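Local coordinates for protein MHC class I antigen (Ctenopharyngodon idella, PDB 5H5Z) that probably presents peptides at the cell surface for immune recognition, as a class I MHC heavy chain paired with beta-2-microglobulin, at residues P181-L186 with C196-F201; W210-Q215 with N250-V255; D218-L223 with L240-D245. All blocks are in the same frame, centred on the assembly; numbering follows the deposited sequence.

Contact 1. Residues P181-L186 with C196-F201; sequences PQVSLL and CHATGF
P181 meets F201 obliquely at one end of the pairing: its CB comes to 3.6 Å from F201 CD2, while A198 CB touches the same proline carbon at 4.0 Å. The phenylalanine ring is placed there by an uncommon first torsion, CG lying in the crowded position between the backbone N and the carbonyl carbon (chi1 56°). Along the strands four backbone bonds tie Q182 to T199 and S184 to H197, each pair joined both ways; the straightest, H197 N to S184 O at 2.9 Å, runs nearly along the C=O axis. V183–A198 and L185–C196 are the non-hydrogen-bonded pairs between and beyond them. This is the antiparallel hairpin that opens the immunoglobulin C1-set domain, and its two faces have different chemistry. On the face carrying V183, L185, C196 and A198, turned into the domain, C196 holds SG anti to its backbone N (chi1 -177°), directed to the disulfide with C254, and V183 CG1 lies 4.1 Å from that sulfur. L185 lays CD2 against C196 CB at 3.8 Å, with a first torsion (-92°) displaced from the usual staggered value. The other face, with Q182, S184, H197 and T199, turns to the beta-2-microglobulin chain, where Y14 and P15 of that chain pack on Q182 and S184. H197 keeps CG anti to N, and the L186 side chain crosses H197 obliquely, its CD1 3.9 Å from H197 CB. T199 also has OG1 anti to N; this hydroxyl is hydrogen-bonded to O of H13 of beta-2-microglobulin and to N229 ND2, while CG2 occupies the crowded position.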
# COMPACT_ATOMS: atom_id res chain seq x y z
N PRO A 181 12.08 -1.32 15.81
CA PRO A 181 12.59 -0.22 14.98
C PRO A 181 14.07 0.07 15.23
O PRO A 181 14.56 -0.05 16.36
CB PRO A 181 11.74 0.99 15.37
CG PRO A 181 11.00 0.62 16.60
CD PRO A 181 11.01 -0.88 16.73
N GLN A 182 14.77 0.40 14.15
CA GLN A 182 16.11 0.98 14.24
C GLN A 182 15.91 2.48 14.31
O GLN A 182 15.28 3.07 13.43
CB GLN A 182 16.96 0.57 13.04
CG GLN A 182 17.18 -0.94 12.94
CD GLN A 182 17.91 -1.37 11.68
OE1 GLN A 182 17.39 -2.16 10.89
NE2 GLN A 182 19.13 -0.87 11.49
N VAL A 183 16.41 3.10 15.38
CA VAL A 183 16.10 4.50 15.68
C VAL A 183 17.34 5.38 15.63
O VAL A 183 18.38 5.02 16.19
CB VAL A 183 15.42 4.64 17.07
CG1 VAL A 183 15.08 6.09 17.37
CG2 VAL A 183 14.18 3.76 17.16
N SER A 184 17.23 6.52 14.95
CA SER A 184 18.30 7.52 14.93
C SER A 184 17.74 8.93 15.17
O SER A 184 16.57 9.19 14.89
CB SER A 184 19.06 7.48 13.60
OG SER A 184 19.74 6.25 13.42
N LEU A 185 18.59 9.81 15.70
CA LEU A 185 18.27 11.23 15.80
C LEU A 185 19.09 11.96 14.76
O LEU A 185 20.32 11.85 14.74
CB LEU A 185 18.59 11.79 17.19
CG LEU A 185 17.54 11.81 18.30
CD1 LEU A 185 18.05 12.66 19.45
CD2 LEU A 185 16.19 12.32 17.82
N LEU A 186 18.40 12.72 13.91
CA LEU A 186 19.02 13.35 12.76
C LEU A 186 18.94 14.86 12.85
O LEU A 186 17.94 15.40 13.34
CB LEU A 186 18.33 12.90 11.46
CG LEU A 186 18.04 11.41 11.25
CD1 LEU A 186 17.35 11.17 9.92
CD2 LEU A 186 19.29 10.56 11.37
N CYS A 196 13.55 12.54 14.72
CA CYS A 196 13.63 11.18 15.27
C CYS A 196 13.07 10.20 14.24
O CYS A 196 11.87 10.20 13.96
CB CYS A 196 12.83 11.10 16.57
SG CYS A 196 12.90 9.52 17.44
N HIS A 197 13.96 9.38 13.68
CA HIS A 197 13.64 8.51 12.56
C HIS A 197 13.65 7.05 13.02
O HIS A 197 14.65 6.58 13.57
CB HIS A 197 14.67 8.72 11.44
CG HIS A 197 14.45 7.85 10.24
ND1 HIS A 197 13.48 8.11 9.29
CD2 HIS A 197 15.09 6.73 9.83
CE1 HIS A 197 13.53 7.17 8.36
NE2 HIS A 197 14.50 6.33 8.66
N ALA A 198 12.53 6.36 12.79
CA ALA A 198 12.38 4.94 13.14
C ALA A 198 12.13 4.15 11.87
O ALA A 198 11.23 4.50 11.10
CB ALA A 198 11.23 4.76 14.11
N THR A 199 12.90 3.09 11.65
CA THR A 199 12.77 2.30 10.42
C THR A 199 12.96 0.80 10.64
O THR A 199 13.60 0.37 11.61
CB THR A 199 13.74 2.78 9.32
OG1 THR A 199 13.33 2.25 8.05
CG2 THR A 199 15.19 2.37 9.60
N GLY A 200 12.40 0.00 9.73
CA GLY A 200 12.66 -1.43 9.69
C GLY A 200 11.79 -2.26 10.61
O GLY A 200 12.09 -3.42 10.87
N PHE A 201 10.71 -1.66 11.10
CA PHE A 201 9.87 -2.33 12.08
C PHE A 201 8.63 -3.00 11.47
O PHE A 201 8.14 -2.61 10.40
CB PHE A 201 9.48 -1.37 13.22
CG PHE A 201 8.79 -0.11 12.75
CD1 PHE A 201 7.41 -0.08 12.57
CD2 PHE A 201 9.52 1.05 12.51
CE1 PHE A 201 6.78 1.08 12.15
CE2 PHE A 201 8.89 2.21 12.08
CZ PHE A 201 7.52 2.22 11.90

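Contact 2. Residues W210-Q215 with N250-V255; sequences WQKNGQ and NRFSCV
Strands 210-212 and 252-255 run antiparallel at 152°, Q211 and S253 forming the hydrogen-bonded pair before K212 to Q215 closes a type I' turn. W210, with CG anti to the carbonyl carbon (chi1 -68°), offers one face of its indole to C254: the CB lies 4.1 Å from the centroid of the six-membered ring, a CH-pi contact, and C254 SG lies 4.7 Å from that W210 centroid, close to the ring normal, a sulfur-aromatic contact. K212 is fully extended and runs alongside F252, laying CG over one face of the phenyl ring, 3.9 Å from its centroid. At the turn, N213 OD1 receives R251 N at 2.8 Å, and N213 N returns a bond of the same length to R251 O; both donors stand above the carbonyl planes. A water donates to R251 O, accepts a hydrogen bond from G214 N at 3.3 Å and hydrogen-bonds with S253 OG, which R264 also holds. W210 NE1 is hydrogen-bonded to S238 OG. The aromatic and sulfur groups thus belong to the immunoglobulin core, whereas the turn end adds polar bonds: R251 O is gripped by both an amide and a water, and the asparagine side chain stands in for a backbone acceptor.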
# COMPACT_ATOMS: atom_id res chain seq x y z
N TRP A 210 8.29 12.99 22.06
CA TRP A 210 9.40 13.80 22.51
C TRP A 210 9.22 14.12 23.98
O TRP A 210 8.10 14.28 24.45
CB TRP A 210 9.47 15.10 21.71
CG TRP A 210 9.83 14.91 20.28
CD1 TRP A 210 8.98 14.79 19.24
CD2 TRP A 210 11.15 14.83 19.73
NE1 TRP A 210 9.67 14.63 18.07
CE2 TRP A 210 11.01 14.66 18.35
CE3 TRP A 210 12.43 14.90 20.28
CZ2 TRP A 210 12.10 14.55 17.50
CZ3 TRP A 210 13.51 14.79 19.44
CH2 TRP A 210 13.34 14.62 18.07
N GLN A 211 10.32 14.18 24.70
CA GLN A 211 10.28 14.55 26.10
C GLN A 211 11.24 15.70 26.38
O GLN A 211 12.32 15.77 25.80
CB GLN A 211 10.60 13.35 27.00
CG GLN A 211 9.43 12.38 27.15
CD GLN A 211 9.51 11.56 28.43
OE1 GLN A 211 10.59 11.19 28.87
NE2 GLN A 211 8.36 11.28 29.01
N LYS A 212 10.82 16.60 27.25
CA LYS A 212 11.69 17.66 27.72
C LYS A 212 11.91 17.44 29.20
O LYS A 212 10.98 17.46 29.98
CB LYS A 212 11.03 19.02 27.47
CG LYS A 212 11.88 20.22 27.86
CD LYS A 212 11.12 21.51 27.59
CE LYS A 212 11.83 22.71 28.18
NZ LYS A 212 10.98 23.93 28.11
N ASN A 213 13.16 17.24 29.59
CA ASN A 213 13.48 17.08 31.00
C ASN A 213 12.65 15.98 31.64
O ASN A 213 12.20 16.11 32.77
CB ASN A 213 13.27 18.41 31.73
CG ASN A 213 14.11 19.53 31.15
OD1 ASN A 213 15.25 19.31 30.76
ND2 ASN A 213 13.54 20.73 31.08
N GLY A 214 12.45 14.89 30.91
CA GLY A 214 11.72 13.74 31.41
C GLY A 214 10.21 13.85 31.43
O GLY A 214 9.54 13.01 32.02
N GLN A 215 9.66 14.86 30.77
CA GLN A 215 8.21 15.00 30.69
C GLN A 215 7.79 15.10 29.24
O GLN A 215 8.55 15.58 28.41
CB GLN A 215 7.72 16.22 31.47
CG GLN A 215 8.05 16.18 32.95
CD GLN A 215 7.44 14.99 33.66
OE1 GLN A 215 8.13 14.26 34.36
NE2 GLN A 215 6.14 14.78 33.48
N ASN A 250 17.96 22.63 28.00
CA ASN A 250 17.13 21.54 28.51
C ASN A 250 17.61 20.17 28.05
O ASN A 250 18.50 20.06 27.21
CB ASN A 250 15.67 21.77 28.14
CG ASN A 250 15.18 23.16 28.52
OD1 ASN A 250 15.31 24.11 27.74
ND2 ASN A 250 14.64 23.29 29.72
N ARG A 251 17.01 19.12 28.61
CA ARG A 251 17.35 17.76 28.23
C ARG A 251 16.22 17.15 27.41
O ARG A 251 15.30 16.55 27.95
CB ARG A 251 17.66 16.90 29.46
CG ARG A 251 18.97 17.24 30.14
CD ARG A 251 19.20 16.39 31.38
NE ARG A 251 19.36 14.97 31.06
CZ ARG A 251 19.67 14.03 31.95
NH1 ARG A 251 19.80 12.77 31.55
NH2 ARG A 251 19.86 14.33 33.23
N PHE A 252 16.30 17.34 26.10
CA PHE A 252 15.32 16.77 25.18
C PHE A 252 15.73 15.36 24.79
O PHE A 252 16.91 15.03 24.70
CB PHE A 252 15.18 17.63 23.93
CG PHE A 252 14.33 18.86 24.12
CD1 PHE A 252 12.95 18.80 23.93
CD2 PHE A 252 14.90 20.08 24.48
CE1 PHE A 252 12.16 19.92 24.10
CE2 PHE A 252 14.12 21.21 24.65
CZ PHE A 252 12.74 21.13 24.46
N SER A 253 14.73 14.52 24.55
CA SER A 253 14.96 13.17 24.06
C SER A 253 13.78 12.72 23.21
O SER A 253 12.69 13.26 23.33
CB SER A 253 15.16 12.20 25.23
OG SER A 253 14.00 12.13 26.04
N CYS A 254 14.03 11.75 22.33
CA CYS A 254 12.96 11.09 21.58
C CYS A 254 12.72 9.72 22.19
O CYS A 254 13.68 9.03 22.55
CB CYS A 254 13.33 10.92 20.11
SG CYS A 254 12.06 10.01 19.22
N VAL A 255 11.45 9.33 22.28
CA VAL A 255 11.09 7.99 22.74
C VAL A 255 10.30 7.29 21.64
O VAL A 255 9.26 7.79 21.19
CB VAL A 255 10.30 8.01 24.07
CG1 VAL A 255 9.99 6.59 24.53
CG2 VAL A 255 11.07 8.76 25.15
O HOH W 1 14.10 14.05 28.23

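Contact 3. Residues D218-L223 with L240-D245; sequences DEDVDL and LNVGPD
One hydrogen bond carries the polar side of this contact. N241 N donates to D220 O at 2.8 Å, almost straight at 174° and nearly along the C=O axis, so the carbonyl is met head-on. The same oxygen also receives a CA-H...O contact from L240 CA at 3.4 Å, and two neighbouring donors of the 240-245 segment therefore converge on it. D220 adopts a positive phi (65°) just where the chain enters strand 221-223, and its CB is directed at the opposite segment.

The apolar contact forms around L240. V221 and L240 are an antiparallel non-hydrogen-bonded pair, and their side chains cross obliquely, V221 CG2 reaching L240 CD1 at 3.9 Å. L240 has CG anti to its backbone N, and the bend at chi2 (73°) brings CD1 close to the D220 carbonyl, 3.7 Å from D220 O. W210 and F252 pack on this leucine from the domain core. A separate van der Waals contact sets V242 against D220 at about a right angle, V242 CG1 standing 3.9 Å from D220 OD2.

The pairing joins the edge strand 221-228 to the end of strand 234-240 in the C1-set domain, just before G243, which sits at the N-cap position of helix 244-249. Its chemistry implies a division of labour: a single backbone bond fixes the strand end at the surface, while L240 packs inward, so the pairing rests on one backbone bond outside and an apolar anchor inside.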
# COMPACT_ATOMS: atom_id res chain seq x y z
N ASP A 218 4.72 18.22 23.79
CA ASP A 218 3.87 18.17 22.60
C ASP A 218 3.88 19.45 21.75
O ASP A 218 3.19 19.53 20.74
CB ASP A 218 2.44 17.74 22.95
CG ASP A 218 1.79 18.61 24.02
OD1 ASP A 218 2.12 19.81 24.14
OD2 ASP A 218 0.91 18.09 24.75
N GLU A 219 4.68 20.44 22.15
CA GLU A 219 4.80 21.69 21.40
C GLU A 219 5.96 21.64 20.41
O GLU A 219 7.02 21.09 20.71
CB GLU A 219 4.97 22.88 22.36
CG GLU A 219 3.86 23.00 23.40
CD GLU A 219 4.09 24.11 24.41
OE1 GLU A 219 5.26 24.49 24.63
OE2 GLU A 219 3.10 24.60 24.98
N ASP A 220 5.74 22.21 19.22
CA ASP A 220 6.74 22.26 18.14
C ASP A 220 7.12 20.88 17.58
O ASP A 220 8.24 20.67 17.11
CB ASP A 220 8.00 23.03 18.58
CG ASP A 220 7.70 24.46 18.96
OD1 ASP A 220 7.13 25.19 18.13
OD2 ASP A 220 8.06 24.86 20.09
N VAL A 221 6.16 19.96 17.65
CA VAL A 221 6.33 18.59 17.18
C VAL A 221 5.56 18.38 15.88
O VAL A 221 4.40 18.79 15.76
CB VAL A 221 5.88 17.57 18.25
CG1 VAL A 221 5.89 16.15 17.70
CG2 VAL A 221 6.75 17.68 19.49
N ASP A 222 6.22 17.77 14.90
CA ASP A 222 5.60 17.40 13.63
C ASP A 222 5.77 15.91 13.37
O ASP A 222 6.84 15.46 12.96
CB ASP A 222 6.21 18.23 12.49
CG ASP A 222 5.62 17.89 11.13
OD1 ASP A 222 4.49 17.37 11.06
OD2 ASP A 222 6.30 18.16 10.12
N LEU A 223 4.71 15.14 13.63
CA LEU A 223 4.73 13.69 13.42
C LEU A 223 4.46 13.33 11.96
O LEU A 223 3.41 13.68 11.40
CB LEU A 223 3.72 13.00 14.34
CG LEU A 223 3.57 11.48 14.27
CD1 LEU A 223 4.86 10.78 14.68
CD2 LEU A 223 2.42 11.02 15.16
N LEU A 240 11.17 17.71 15.78
CA LEU A 240 11.04 18.72 16.83
C LEU A 240 11.71 20.01 16.37
O LEU A 240 12.89 20.01 16.03
CB LEU A 240 11.70 18.24 18.13
CG LEU A 240 11.65 19.21 19.32
CD1 LEU A 240 10.24 19.29 19.90
CD2 LEU A 240 12.65 18.81 20.40
N ASN A 241 10.94 21.09 16.37
CA ASN A 241 11.48 22.39 16.00
C ASN A 241 11.49 23.38 17.16
O ASN A 241 10.68 24.31 17.20
CB ASN A 241 10.77 22.98 14.78
CG ASN A 241 11.55 24.13 14.16
OD1 ASN A 241 12.75 24.29 14.41
ND2 ASN A 241 10.87 24.94 13.35
N VAL A 242 12.39 23.15 18.11
CA VAL A 242 12.71 24.15 19.10
C VAL A 242 14.08 24.69 18.69
O VAL A 242 14.73 24.12 17.82
CB VAL A 242 12.71 23.59 20.55
CG1 VAL A 242 11.35 22.99 20.88
CG2 VAL A 242 13.82 22.56 20.75
N GLY A 243 14.50 25.80 19.29
CA GLY A 243 15.77 26.40 18.88
C GLY A 243 16.97 25.65 19.41
O GLY A 243 16.83 24.81 20.31
N PRO A 244 18.17 25.94 18.87
CA PRO A 244 19.40 25.40 19.45
C PRO A 244 19.58 25.82 20.91
O PRO A 244 20.21 25.09 21.68
CB PRO A 244 20.51 26.01 18.58
CG PRO A 244 19.87 27.16 17.87
CD PRO A 244 18.45 26.74 17.67
N ASP A 245 19.03 26.98 21.28
CA ASP A 245 19.09 27.47 22.65
C ASP A 245 18.21 26.64 23.59
O ASP A 245 18.64 26.29 24.70
CB ASP A 245 18.70 28.94 22.72
CG ASP A 245 19.56 29.81 21.83
OD1 ASP A 245 20.68 30.17 22.25
OD2 ASP A 245 19.12 30.13 20.70

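How the contacts relate
All three contacts lie in the C1-set immunoglobulin domain, and their chemistry differs with burial and place in the fold. Contact 1 is largely buried, between one sheet's outer strand and its neighbour, and it alone reaches beta-2-microglobulin. Contact 2 belongs to the facing sheet and is only partly buried; the C196–C254 disulfide joins it to contact 1, with L185 packing on W210. Contact 3 is a surface pairing at the far edge of contact 1's sheet, about 18 Å from it between centres, yet L240 and V221 reach W210 of contact 2. Regular strand bonding in contact 1 is supplemented in contact 2 by water and side-chain bonds, and is reduced to one bond in contact 3.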